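Local coordinates for protein alpha-1,6-mannanase (Bacteroides thetaiotaomicron, PDB 4V1S) that probably hydrolyses alpha-1,6-mannosidic linkages in mannan chains, as a family 76 glycoside hydrolase of a gut bacterium that uses complex polysaccharides, at residues D143-T148 and K169-F174; V236-D241 and D249-A254. All blocks are in the same frame, centred on the assembly; numbering follows the deposited sequence.

Contact 1. Residues D143-T148 and K169-F174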
loop_
_atom_site.group_PDB
_atom_site.type_symbol
_atom_site.label_atom_id
_atom_site.label_comp_id
_atom_site.label_asym_id
_atom_site.label_seq_id
_atom_site.Cartn_x
_atom_site.Cartn_y
_atom_site.Cartn_z
ATOM N N ASP A 143 6.534 4.869 -7.923
ATOM C CA ASP A 143 5.919 4.078 -6.870
ATOM C C ASP A 143 4.596 4.675 -6.375
ATOM O O ASP A 143 3.605 3.959 -6.276
ATOM C CB ASP A 143 6.876 3.747 -5.714
ATOM C CG ASP A 143 7.392 4.971 -4.984
ATOM O OD1 ASP A 143 7.367 6.080 -5.556
ATOM O OD2 ASP A 143 7.861 4.829 -3.827
ATOM N N GLU A 144 4.571 5.988 -6.129
ATOM C CA GLU A 144 3.355 6.633 -5.634
ATOM C C GLU A 144 2.196 6.361 -6.598
ATOM O O GLU A 144 1.060 6.135 -6.173
ATOM C CB GLU A 144 3.535 8.146 -5.466
ATOM C CG GLU A 144 4.434 8.514 -4.317
ATOM C CD GLU A 144 4.684 10.007 -4.177
ATOM O OE1 GLU A 144 4.323 10.781 -5.093
ATOM O OE2 GLU A 144 5.316 10.400 -3.139
ATOM N N ASN A 145 2.494 6.401 -7.894
ATOM C CA ASN A 145 1.471 6.126 -8.895
ATOM C C ASN A 145 0.935 4.700 -8.832
ATOM O O ASN A 145 -0.259 4.485 -9.047
ATOM C CB ASN A 145 1.924 6.540 -10.318
ATOM C CG ASN A 145 1.687 8.025 -10.539
ATOM O OD1 ASN A 145 0.660 8.421 -11.064
ATOM N ND2 ASN A 145 2.591 8.854 -10.030
ATOM N N GLY A 146 1.808 3.740 -8.535
ATOM C CA GLY A 146 1.411 2.344 -8.362
ATOM C C GLY A 146 0.608 2.081 -7.113
ATOM O O GLY A 146 -0.420 1.412 -7.152
ATOM N N TRP A 147 1.038 2.659 -5.992
ATOM C CA TRP A 147 0.240 2.585 -4.789
ATOM C C TRP A 147 -1.157 3.096 -5.012
ATOM O O TRP A 147 -2.140 2.532 -4.523
ATOM C CB TRP A 147 0.865 3.456 -3.689
ATOM C CG TRP A 147 2.076 2.989 -2.888
ATOM C CD1 TRP A 147 3.410 3.032 -3.246
ATOM C CD2 TRP A 147 2.052 2.554 -1.527
ATOM N NE1 TRP A 147 4.198 2.627 -2.195
ATOM C CE2 TRP A 147 3.399 2.344 -1.122
ATOM C CE3 TRP A 147 1.024 2.333 -0.598
ATOM C CZ2 TRP A 147 3.742 1.934 0.182
ATOM C CZ3 TRP A 147 1.368 1.902 0.683
ATOM C CH2 TRP A 147 2.717 1.721 1.060
ATOM N N THR A 148 -1.246 4.202 -5.764
ATOM C CA THR A 148 -2.537 4.856 -6.007
ATOM C C THR A 148 -3.387 4.017 -6.965
ATOM O O THR A 148 -4.571 3.788 -6.703
ATOM C CB THR A 148 -2.347 6.278 -6.558
ATOM O OG1 THR A 148 -1.571 7.038 -5.618
ATOM C CG2 THR A 148 -3.652 6.958 -6.803
ATOM N N LYS A 169 -6.024 3.399 -14.615
ATOM C CA LYS A 169 -5.303 3.124 -15.842
ATOM C C LYS A 169 -4.219 4.166 -16.110
ATOM O O LYS A 169 -3.092 3.830 -16.532
ATOM C CB LYS A 169 -6.272 3.051 -17.033
ATOM C CG LYS A 169 -7.126 1.813 -17.021
ATOM C CD LYS A 169 -8.160 1.937 -18.130
ATOM C CE LYS A 169 -9.094 0.766 -18.198
ATOM N NZ LYS A 169 -10.163 0.997 -19.218
ATOM N N GLY A 170 -4.553 5.434 -15.859
ATOM C CA GLY A 170 -3.617 6.504 -16.094
ATOM C C GLY A 170 -2.457 6.484 -15.132
ATOM O O GLY A 170 -1.317 6.671 -15.525
ATOM N N ALA A 171 -2.737 6.237 -13.869
ATOM C CA ALA A 171 -1.656 6.131 -12.867
ATOM C C ALA A 171 -0.714 4.971 -13.219
ATOM O O ALA A 171 0.495 5.102 -13.149
ATOM C CB ALA A 171 -2.260 5.929 -11.484
ATOM N N LEU A 172 -1.293 3.815 -13.555
ATOM C CA LEU A 172 -0.492 2.643 -13.923
ATOM C C LEU A 172 0.313 2.944 -15.200
ATOM O O LEU A 172 1.486 2.569 -15.294
ATOM C CB LEU A 172 -1.332 1.394 -14.057
ATOM C CG LEU A 172 -0.529 0.143 -14.447
ATOM C CD1 LEU A 172 0.664 -0.080 -13.505
ATOM C CD2 LEU A 172 -1.423 -1.079 -14.494
ATOM N N ALA A 173 -0.283 3.638 -16.168
ATOM C CA ALA A 173 0.472 3.997 -17.379
ATOM C C ALA A 173 1.673 4.866 -17.012
ATOM O O ALA A 173 2.780 4.745 -17.590
ATOM C CB ALA A 173 -0.405 4.709 -18.365
ATOM N N PHE A 174 1.488 5.729 -16.026
ATOM C CA PHE A 174 2.605 6.502 -15.565
ATOM C C PHE A 174 3.689 5.615 -14.989
ATOM O O PHE A 174 4.869 5.748 -15.337
ATOM C CB PHE A 174 2.210 7.614 -14.598
ATOM C CG PHE A 174 3.376 8.498 -14.226
ATOM C CD1 PHE A 174 3.865 9.410 -15.131
ATOM C CD2 PHE A 174 4.073 8.314 -13.049
ATOM C CE1 PHE A 174 4.993 10.163 -14.836
ATOM C CE2 PHE A 174 5.186 9.061 -12.746
ATOM C CZ PHE A 174 5.647 9.995 -13.639
#
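Ala171 and Asn145 sit at the close point of the two helices, CA to CA 5.1 Å, each CB against the other's carbonyl oxygen. The methyl CB of Ala171 rests 3.5 Å from Asn145 O, while Ala171 O faces Asn145 CB at the same 3.5 Å; no hydrogen bond crosses, and these are van der Waals contacts of a methyl and a methylene on carbonyl oxygens. Leu172 turns its side chain away, into helix 202-219. One turn on from Gly170, Phe174 returns to the contact. Its CG stands anti to the backbone N (chi1 -175°), which swings the ring back to the Asn145 side chain. There Asn145 ND2 approaches Phe174 CD2 to 3.4 Å, with amide and ring planes 48° apart, an oblique meeting rather than a stack. The amide is pinned at both ends: OD1 accepts from the backbone N of Tyr127, and ND2 donates to Phe141 O. A leucine here would probably leave the Tyr127 N-H and Phe141 O without their mates and lose the tie between helix and strand. The two helices, 142-159 and 162-177, run antiparallel as a hairpin joined by a short turn, as expected in the all-helical barrel of this family. Strand 124-127 lies against both helices at the end away from their connecting turn, with Tyr127 against Ala171 and Thr148 and Ile124 against Phe174. Helix 81-97 packs on Glu144, Trp147 and Thr148.

Contact 2. Residues V236-D241 and D249-A254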
loop_
_atom_site.group_PDB
_atom_site.type_symbol
_atom_site.label_atom_id
_atom_site.label_comp_id
_atom_site.label_asym_id
_atom_site.label_seq_id
_atom_site.Cartn_x
_atom_site.Cartn_y
_atom_site.Cartn_z
ATOM N N VAL A 236 13.139 -10.533 -9.704
ATOM C CA VAL A 236 13.688 -11.794 -9.131
ATOM C C VAL A 236 15.194 -11.962 -9.461
ATOM O O VAL A 236 16.002 -12.378 -8.628
ATOM C CB VAL A 236 12.822 -12.999 -9.590
ATOM C CG1 VAL A 236 13.502 -14.320 -9.298
ATOM C CG2 VAL A 236 11.440 -12.909 -8.925
ATOM N N GLU A 237 15.572 -11.616 -10.680
ATOM C CA GLU A 237 16.961 -11.787 -11.133
ATOM C C GLU A 237 17.916 -10.813 -10.420
ATOM O O GLU A 237 19.078 -11.157 -10.166
ATOM C CB GLU A 237 17.019 -11.595 -12.647
ATOM C CG GLU A 237 18.405 -11.614 -13.255
ATOM C CD GLU A 237 19.122 -12.954 -13.123
ATOM O OE1 GLU A 237 18.442 -13.985 -12.913
ATOM O OE2 GLU A 237 20.329 -12.957 -13.220
ATOM N N ASN A 238 17.409 -9.612 -10.077
ATOM C CA ASN A 238 18.261 -8.519 -9.572
ATOM C C ASN A 238 18.123 -8.148 -8.104
ATOM O O ASN A 238 19.085 -7.660 -7.508
ATOM C CB ASN A 238 18.023 -7.261 -10.416
ATOM C CG ASN A 238 18.599 -7.404 -11.799
ATOM O OD1 ASN A 238 19.789 -7.208 -11.979
ATOM N ND2 ASN A 238 17.773 -7.792 -12.774
ATOM N N LEU A 239 16.919 -8.317 -7.539
ATOM C CA LEU A 239 16.660 -7.796 -6.213
ATOM C C LEU A 239 16.156 -8.804 -5.179
ATOM O O LEU A 239 15.888 -8.430 -4.039
ATOM C CB LEU A 239 15.723 -6.588 -6.285
ATOM C CG LEU A 239 16.333 -5.379 -6.996
ATOM C CD1 LEU A 239 15.273 -4.383 -7.442
ATOM C CD2 LEU A 239 17.383 -4.722 -6.088
ATOM N N LEU A 240 16.048 -10.069 -5.565
ATOM C CA LEU A 240 15.650 -11.125 -4.628
ATOM C C LEU A 240 16.882 -11.798 -4.053
ATOM O O LEU A 240 17.748 -12.251 -4.801
ATOM C CB LEU A 240 14.772 -12.150 -5.319
ATOM C CG LEU A 240 14.288 -13.360 -4.499
ATOM C CD1 LEU A 240 13.317 -12.917 -3.433
ATOM C CD2 LEU A 240 13.625 -14.371 -5.404
ATOM N N ASP A 241 16.942 -11.861 -2.728
ATOM C CA ASP A 241 18.003 -12.557 -2.035
ATOM C C ASP A 241 17.609 -14.027 -1.944
ATOM O O ASP A 241 16.688 -14.388 -1.216
ATOM C CB ASP A 241 18.176 -11.960 -0.637
ATOM C CG ASP A 241 19.379 -12.529 0.111
ATOM O OD1 ASP A 241 19.889 -13.607 -0.288
ATOM O OD2 ASP A 241 19.804 -11.895 1.107
ATOM N N ASP A 249 16.439 -3.534 -1.600
ATOM C CA ASP A 249 15.702 -2.282 -1.801
ATOM C C ASP A 249 15.785 -1.700 -3.212
ATOM O O ASP A 249 14.777 -1.287 -3.770
ATOM C CB ASP A 249 16.149 -1.203 -0.810
ATOM C CG ASP A 249 15.170 -0.050 -0.747
ATOM O OD1 ASP A 249 14.025 -0.313 -0.409
ATOM O OD2 ASP A 249 15.544 1.103 -1.028
ATOM N N ALA A 250 16.984 -1.663 -3.788
ATOM C CA ALA A 250 17.184 -0.915 -5.023
ATOM C C ALA A 250 18.507 -1.287 -5.656
ATOM O O ALA A 250 19.388 -1.836 -4.994
ATOM C CB ALA A 250 17.152 0.572 -4.745
ATOM N N LYS A 251 18.620 -0.988 -6.943
ATOM C CA LYS A 251 19.853 -1.182 -7.697
ATOM C C LYS A 251 20.230 0.164 -8.327
ATOM O O LYS A 251 19.405 0.815 -8.956
ATOM C CB LYS A 251 19.682 -2.266 -8.753
ATOM C CG LYS A 251 20.962 -2.681 -9.442
ATOM C CD LYS A 251 20.713 -3.944 -10.232
ATOM C CE LYS A 251 21.900 -4.390 -11.048
ATOM N NZ LYS A 251 22.695 -5.344 -10.265
ATOM N N MET A 252 21.484 0.569 -8.105
ATOM C CA MET A 252 21.995 1.862 -8.568
ATOM C C MET A 252 22.347 1.793 -10.042
ATOM O O MET A 252 22.973 0.848 -10.505
ATOM C CB MET A 252 23.242 2.274 -7.788
ATOM C CG MET A 252 23.055 2.360 -6.282
ATOM S SD MET A 252 21.771 3.531 -5.786
ATOM C CE MET A 252 20.564 2.430 -5.069
ATOM N N VAL A 253 21.924 2.799 -10.787
ATOM C CA VAL A 253 22.165 2.804 -12.225
ATOM C C VAL A 253 23.640 3.013 -12.582
ATOM O O VAL A 253 24.138 2.412 -13.535
ATOM C CB VAL A 253 21.263 3.849 -12.905
ATOM C CG1 VAL A 253 21.731 4.172 -14.314
ATOM C CG2 VAL A 253 19.825 3.356 -12.906
ATOM N N ALA A 254 24.345 3.817 -11.798
ATOM C CA ALA A 254 25.731 4.178 -12.110
ATOM C C ALA A 254 26.644 2.960 -12.169
ATOM O O ALA A 254 27.449 2.812 -13.094
ATOM C CB ALA A 254 26.253 5.161 -11.080
HETATM O O HOH W 1 21.595 -7.727 -8.433
#
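Two flat groups meet side chains here: the Asn238 amide and the peptide joining Ala250 to Lys251. Over one face of that peptide sits the Leu239 methyl CD2, almost straight above Ala250 C at 3.6 Å and 3.7 Å from Ala250 O. The Asn238 amide has the Lys251 chain beside its oxygen, with Lys251 CE 3.6 Å from Asn238 OD1 and lifted out of the amide plane. Its nitrogen is used elsewhere, since Asn238 ND2 is hydrogen-bonded to Trp234 O one helical turn back.

Lys251 reaches this spot as an extended chain, CG anti to the backbone N (chi1 -171°), that bends only at its last torsion (chi4 93°). The bend carries the ammonium past the amide: Lys251 NZ stays 3.9 Å from Asn238 OD1, a distance not counted as a hydrogen bond. Instead NZ is held by Gly256 O and by a water. That water accepts from Lys251 NZ at 3.2 Å and donates to Asn238 O at 2.7 Å, so the lysine is linked to the backbone of Asn238 through this water. The positive charge would probably strengthen the polarisation of the bridging water.

Leu239 supplies the apolar half of the contact and Asn238 the polar half, side by side in the region where helix 222-239 gives way to the weakly bonded strand 240-241. That strand and 246-252 form a beta hairpin, tied by backbone bonding between Leu239 and Trp248. On strand 246-252, Asp249 and Ala250 both face Asn259 in a classic beta bulge. Beyond the hairpin, strand 199-201 pairs antiparallel with 246-252, bonding to Lys251 through Lys200, and strand 258-259 is also antiparallel to 246-252.

Contact 1 is buried, its centre about 12 Å from the centre of the chain, whereas contact 2 lies further out, its centre about 21 Å from that of the chain, and is only partly buried. They share no elements and do not touch: their nearest atoms are about 9 Å apart. Contact 1 joins two consecutive helices, and its amide bonds to protein backbone on both its oxygen and its nitrogen. Contact 2 joins the end of a helix to a strand of a small curled sheet, where a charged side chain and a water take part. Helix 202-219 packs against contact 1 and directly follows strand 199-201, which pairs with the strand of contact 2, so the two regions are linked through that stretch of chain.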